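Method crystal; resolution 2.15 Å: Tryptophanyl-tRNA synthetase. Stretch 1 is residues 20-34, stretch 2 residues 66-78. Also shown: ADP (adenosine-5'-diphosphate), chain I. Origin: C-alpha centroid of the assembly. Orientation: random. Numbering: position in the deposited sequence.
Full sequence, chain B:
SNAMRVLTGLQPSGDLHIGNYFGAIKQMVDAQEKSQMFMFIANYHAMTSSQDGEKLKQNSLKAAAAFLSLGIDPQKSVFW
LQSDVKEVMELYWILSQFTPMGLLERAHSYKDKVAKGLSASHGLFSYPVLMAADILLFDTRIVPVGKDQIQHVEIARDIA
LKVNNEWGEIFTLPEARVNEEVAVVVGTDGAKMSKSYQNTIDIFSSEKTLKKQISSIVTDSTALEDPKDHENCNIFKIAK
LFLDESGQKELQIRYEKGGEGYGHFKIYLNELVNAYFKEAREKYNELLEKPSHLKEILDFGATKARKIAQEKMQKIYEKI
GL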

# COMPACT_ATOMS: atom_id res chain seq x y z
N ASN B 20 3.93 2.18 -31.55
CA ASN B 20 3.14 2.60 -30.40
C ASN B 20 2.15 3.67 -30.83
O ASN B 20 1.00 3.68 -30.38
CB ASN B 20 4.04 3.15 -29.29
CG ASN B 20 5.05 2.14 -28.82
OD1 ASN B 20 6.26 2.36 -28.94
ND2 ASN B 20 4.58 1.02 -28.29
N TYR B 21 2.59 4.57 -31.70
CA TYR B 21 1.74 5.67 -32.12
C TYR B 21 0.56 5.22 -32.95
O TYR B 21 -0.59 5.45 -32.58
CB TYR B 21 2.53 6.73 -32.89
CG TYR B 21 1.63 7.87 -33.29
CD1 TYR B 21 1.07 8.69 -32.32
CD2 TYR B 21 1.32 8.11 -34.61
CE1 TYR B 21 0.23 9.72 -32.65
CE2 TYR B 21 0.48 9.16 -34.96
CZ TYR B 21 -0.06 9.96 -33.97
OH TYR B 21 -0.89 11.00 -34.28
N PHE B 22 0.83 4.59 -34.08
CA PHE B 22 -0.24 4.23 -35.00
C PHE B 22 -0.99 3.00 -34.52
O PHE B 22 -2.10 2.73 -34.98
CB PHE B 22 0.31 4.01 -36.42
CG PHE B 22 0.78 5.28 -37.09
CD1 PHE B 22 -0.14 6.21 -37.55
CD2 PHE B 22 2.13 5.55 -37.23
CE1 PHE B 22 0.29 7.40 -38.15
CE2 PHE B 22 2.57 6.73 -37.84
CZ PHE B 22 1.64 7.65 -38.29
N GLY B 23 -0.38 2.26 -33.60
CA GLY B 23 -0.99 1.06 -33.05
C GLY B 23 -1.88 1.28 -31.83
O GLY B 23 -2.81 0.51 -31.61
N ALA B 24 -1.61 2.31 -31.04
CA ALA B 24 -2.39 2.52 -29.82
C ALA B 24 -2.67 3.99 -29.51
O ALA B 24 -3.79 4.37 -29.20
CB ALA B 24 -1.72 1.85 -28.64
N ILE B 25 -1.62 4.81 -29.57
CA ILE B 25 -1.72 6.17 -29.07
C ILE B 25 -2.66 7.07 -29.87
O ILE B 25 -3.46 7.79 -29.28
CB ILE B 25 -0.35 6.82 -28.94
CG1 ILE B 25 0.47 6.08 -27.89
CG2 ILE B 25 -0.49 8.32 -28.59
CD1 ILE B 25 1.87 6.58 -27.75
N LYS B 26 -2.59 7.00 -31.19
CA LYS B 26 -3.45 7.80 -32.02
C LYS B 26 -4.90 7.50 -31.76
O LYS B 26 -5.71 8.38 -31.70
CB LYS B 26 -3.14 7.57 -33.49
CG LYS B 26 -3.52 8.73 -34.33
CD LYS B 26 -3.46 8.46 -35.81
CE LYS B 26 -3.53 9.75 -36.56
NZ LYS B 26 -4.82 10.41 -36.38
N GLN B 27 -5.21 6.23 -31.60
CA GLN B 27 -6.56 5.77 -31.34
C GLN B 27 -7.05 6.36 -30.02
O GLN B 27 -8.20 6.80 -29.89
CB GLN B 27 -6.60 4.24 -31.26
CG GLN B 27 -6.40 3.51 -32.62
CD GLN B 27 -4.94 3.37 -33.03
OE1 GLN B 27 -4.02 3.82 -32.34
NE2 GLN B 27 -4.71 2.73 -34.18
N MSE B 28 -6.15 6.38 -29.05
CA MSE B 28 -6.46 6.88 -27.73
C MSE B 28 -6.69 8.39 -27.79
O MSE B 28 -7.64 8.89 -27.21
CB MSE B 28 -5.33 6.54 -26.77
CG MSE B 28 -5.55 7.03 -25.37
SE MSE B 28 -4.06 6.55 -24.26
CE MSE B 28 -3.52 4.92 -25.22
N VAL B 29 -5.82 9.09 -28.49
CA VAL B 29 -5.96 10.53 -28.68
C VAL B 29 -7.27 10.87 -29.40
O VAL B 29 -7.98 11.80 -29.01
CB VAL B 29 -4.76 11.10 -29.49
CG1 VAL B 29 -5.07 12.51 -30.03
CG2 VAL B 29 -3.50 11.10 -28.64
N ASP B 30 -7.60 10.10 -30.42
CA ASP B 30 -8.82 10.35 -31.19
C ASP B 30 -10.10 10.00 -30.41
O ASP B 30 -11.18 10.46 -30.75
CB ASP B 30 -8.78 9.63 -32.54
CG ASP B 30 -7.72 10.18 -33.49
OD1 ASP B 30 -7.28 11.34 -33.31
OD2 ASP B 30 -7.33 9.46 -34.44
N ALA B 31 -9.98 9.18 -29.37
CA ALA B 31 -11.16 8.79 -28.61
C ALA B 31 -11.64 9.90 -27.66
O ALA B 31 -12.75 9.85 -27.15
CB ALA B 31 -10.91 7.49 -27.84
N GLN B 32 -10.79 10.90 -27.45
CA GLN B 32 -11.05 11.95 -26.46
C GLN B 32 -12.31 12.77 -26.67
O GLN B 32 -12.99 13.10 -25.70
CB GLN B 32 -9.87 12.91 -26.37
CG GLN B 32 -8.66 12.30 -25.70
CD GLN B 32 -7.52 13.28 -25.63
OE1 GLN B 32 -7.14 13.72 -24.55
NE2 GLN B 32 -6.98 13.64 -26.79
N GLU B 33 -12.60 13.12 -27.92
CA GLU B 33 -13.74 13.98 -28.20
C GLU B 33 -15.08 13.34 -27.80
O GLU B 33 -15.98 14.02 -27.32
CB GLU B 33 -13.77 14.36 -29.69
CG GLU B 33 -12.61 15.23 -30.13
CD GLU B 33 -12.64 15.52 -31.62
OE1 GLU B 33 -13.44 14.89 -32.33
OE2 GLU B 33 -11.85 16.38 -32.07
N LYS B 34 -15.19 12.03 -27.98
CA LYS B 34 -16.47 11.35 -27.79
C LYS B 34 -16.50 10.37 -26.62
O LYS B 34 -17.56 9.82 -26.30
CB LYS B 34 -16.92 10.65 -29.09
CG LYS B 34 -17.48 11.61 -30.14
CD LYS B 34 -18.32 10.85 -31.17
CE LYS B 34 -18.88 11.77 -32.25
NZ LYS B 34 -19.69 11.00 -33.24
PB ADP I . 7.38 -3.44 -27.95
O1B ADP I . 8.19 -2.62 -28.91
O2B ADP I . 7.85 -3.35 -26.52
O3B ADP I . 7.07 -4.86 -28.39
PA ADP I . 5.19 -2.23 -26.62
O1A ADP I . 5.72 -0.88 -26.21
O2A ADP I . 5.22 -3.36 -25.61
O3A ADP I . 5.97 -2.66 -27.97
O5' ADP I . 3.67 -2.04 -27.14
C5' ADP I . 2.77 -1.17 -26.46
C4' ADP I . 1.51 -0.98 -27.30
O4' ADP I . 1.82 -0.42 -28.58
C3' ADP I . 0.81 -2.31 -27.54
O3' ADP I . -0.39 -2.35 -26.76
C2' ADP I . 0.48 -2.35 -29.03
O2' ADP I . -0.93 -2.20 -29.23
C1' ADP I . 1.18 -1.15 -29.64
N9 ADP I . 2.19 -1.59 -30.64
C8 ADP I . 3.50 -1.83 -30.40
N7 ADP I . 4.15 -2.20 -31.53
C5 ADP I . 3.25 -2.20 -32.52
C6 ADP I . 3.27 -2.50 -33.97
N6 ADP I . 4.42 -2.88 -34.58
N1 ADP I . 2.11 -2.38 -34.65
C2 ADP I . 0.96 -2.00 -34.05
N3 ADP I . 0.87 -1.72 -32.73
C4 ADP I . 1.96 -1.80 -31.93
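Stretch 2 (66-78) AFLSLGIDPQKSV

A single glutamine amide holds the loop of stretch 2 at three residues, Gly71, Asp73 and Ser77. The side chain of Gln32 points toward it with chi1 near -72° (m) and chi2 at 180° (t), and OE1 accepts two hydrogen bonds, from Asp73 N at 2.7 Å and from Ser77 OG, also at 2.7 Å. On the other side of the amide group, Gln32 NE2 donates to Gly71 O at 2.9 Å and to Val29 O, in its own stretch, at 3.1 Å. Glutamine suits this place because one planar group offers both an acceptor and a donor, which a backbone that has left its helix can use.

Stretch 2 enters as the end of a helix, residues 66-70, whose axis passes 10.8 Å from that of helix 20-30. The two N-to-C directions diverge by 66°, a signed crossing angle of -66°, so the helices meet obliquely and contact is local. Stretch 1 contains a wider pi-type turn at 21-25, where Ile25 N bonds to Asn20 O at 3.0 Å.

Between the helices the contact is apolar. Ile25 points toward stretch 2, its CD1 3.5 Å from Phe67 CE1 and its CG2 4.2 Å from Leu70 CB. Leu70 also reaches Tyr21, with CD2 3.9 Å from Tyr21 CD1. Branched aliphatic side chains can fill the space beside the two aromatic rings without asking for polar partners.

The helix closes at Gly71 in a Schellman motif: phi is 138°, and Ile72 N bonds back to Phe67 O at 3.0 Å while Gly71 N bonds to Leu68 O at 3.2 Å. Glycine fits for two reasons. At these backbone angles a CB would jam against the carbonyl oxygen of Leu70, and an ideal CB on Gly71 would lie only 2.5 Å from Val29 CG1. The absent side chain lets the backbones approach, with Val29 CA and Gly71 CA 5.5 Å apart. Val29, compact and beta-branched, packs on the backbone of the turn, its CG2 3.5 Å from Leu70 O and its CG1 3.7 Å from Gly71 O.

Beyond the glycine the chain is extended at Ile72 and Asp73, then turns through helical angles at 74-76. Asp73 OD1 accepts from Gln75 N at 3.0 Å, and Ser77 N bonds to Asp73 O at 2.8 Å; the hydroxyl of Ser77 lies close enough to bond to Gln32. Water 1 donates to Ser77 OG at 3.0 Å. At the margin, the long aliphatic chain of Lys76 lies over Gln32, with Lys76 CD 4.5 Å from Gln32 CB.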

# COMPACT_ATOMS: atom_id res chain seq x y z
N ALA B 66 5.60 13.13 -23.59
CA ALA B 66 5.30 12.42 -24.83
C ALA B 66 3.80 12.34 -25.12
O ALA B 66 3.35 12.57 -26.24
CB ALA B 66 5.91 11.03 -24.82
N PHE B 67 3.00 12.00 -24.11
CA PHE B 67 1.58 11.81 -24.39
C PHE B 67 0.88 13.14 -24.65
O PHE B 67 0.02 13.26 -25.52
CB PHE B 67 0.90 10.97 -23.32
CG PHE B 67 1.31 9.51 -23.34
CD1 PHE B 67 0.83 8.66 -24.32
CD2 PHE B 67 2.17 8.99 -22.39
CE1 PHE B 67 1.21 7.31 -24.35
CE2 PHE B 67 2.56 7.67 -22.41
CZ PHE B 67 2.08 6.82 -23.39
N LEU B 68 1.27 14.16 -23.90
CA LEU B 68 0.77 15.49 -24.16
C LEU B 68 1.15 15.93 -25.56
O LEU B 68 0.30 16.42 -26.32
CB LEU B 68 1.30 16.47 -23.11
CG LEU B 68 0.68 16.25 -21.74
CD1 LEU B 68 1.38 17.10 -20.71
CD2 LEU B 68 -0.79 16.59 -21.78
N SER B 69 2.41 15.73 -25.93
CA SER B 69 2.90 16.13 -27.26
C SER B 69 2.16 15.47 -28.42
O SER B 69 1.99 16.07 -29.47
CB SER B 69 4.39 15.84 -27.39
OG SER B 69 5.07 16.67 -26.49
N LEU B 70 1.75 14.22 -28.22
CA LEU B 70 1.12 13.44 -29.28
C LEU B 70 -0.40 13.61 -29.31
O LEU B 70 -1.06 13.09 -30.20
CB LEU B 70 1.54 11.98 -29.17
CG LEU B 70 3.02 11.74 -29.46
CD1 LEU B 70 3.51 10.44 -28.82
CD2 LEU B 70 3.25 11.69 -30.96
N GLY B 71 -0.97 14.32 -28.34
CA GLY B 71 -2.37 14.71 -28.46
C GLY B 71 -3.28 14.63 -27.24
O GLY B 71 -4.45 15.01 -27.31
N ILE B 72 -2.77 14.13 -26.13
CA ILE B 72 -3.63 14.09 -24.96
C ILE B 72 -4.03 15.50 -24.57
O ILE B 72 -3.18 16.39 -24.41
CB ILE B 72 -2.99 13.36 -23.79
CG1 ILE B 72 -2.99 11.87 -24.07
CG2 ILE B 72 -3.76 13.67 -22.52
CD1 ILE B 72 -2.57 11.03 -22.86
N ASP B 73 -5.33 15.71 -24.47
CA ASP B 73 -5.86 17.04 -24.26
C ASP B 73 -6.33 17.18 -22.81
O ASP B 73 -7.38 16.66 -22.45
CB ASP B 73 -7.02 17.27 -25.22
CG ASP B 73 -7.50 18.71 -25.25
OD1 ASP B 73 -7.37 19.41 -24.22
OD2 ASP B 73 -8.01 19.13 -26.31
N PRO B 74 -5.55 17.91 -21.99
CA PRO B 74 -5.78 18.08 -20.55
C PRO B 74 -7.12 18.72 -20.23
O PRO B 74 -7.65 18.55 -19.13
CB PRO B 74 -4.65 19.04 -20.12
CG PRO B 74 -3.63 18.95 -21.18
CD PRO B 74 -4.37 18.66 -22.46
N GLN B 75 -7.66 19.45 -21.21
CA GLN B 75 -8.94 20.12 -21.09
C GLN B 75 -10.08 19.14 -21.29
O GLN B 75 -11.04 19.14 -20.52
CB GLN B 75 -9.03 21.22 -22.16
CG GLN B 75 -10.15 22.20 -21.92
CD GLN B 75 -9.91 23.01 -20.67
OE1 GLN B 75 -8.77 23.34 -20.36
NE2 GLN B 75 -10.98 23.32 -19.94
N LYS B 76 -9.98 18.32 -22.32
CA LYS B 76 -11.00 17.32 -22.62
C LYS B 76 -10.93 16.14 -21.65
O LYS B 76 -11.96 15.64 -21.20
CB LYS B 76 -10.82 16.81 -24.05
CG LYS B 76 -10.86 17.90 -25.12
CD LYS B 76 -10.58 17.35 -26.52
CE LYS B 76 -10.98 18.35 -27.61
NZ LYS B 76 -12.43 18.71 -27.60
N SER B 77 -9.72 15.70 -21.33
CA SER B 77 -9.49 14.46 -20.59
C SER B 77 -8.95 14.72 -19.20
O SER B 77 -8.62 15.84 -18.86
CB SER B 77 -8.48 13.59 -21.33
OG SER B 77 -8.94 13.26 -22.62
N VAL B 78 -8.84 13.66 -18.39
CA VAL B 78 -8.22 13.78 -17.08
C VAL B 78 -6.92 13.02 -17.12
O VAL B 78 -6.91 11.81 -17.30
CB VAL B 78 -9.15 13.30 -15.95
CG1 VAL B 78 -8.44 13.36 -14.61
CG2 VAL B 78 -10.43 14.16 -15.94
O HOH W 1 -11.87 12.68 -22.88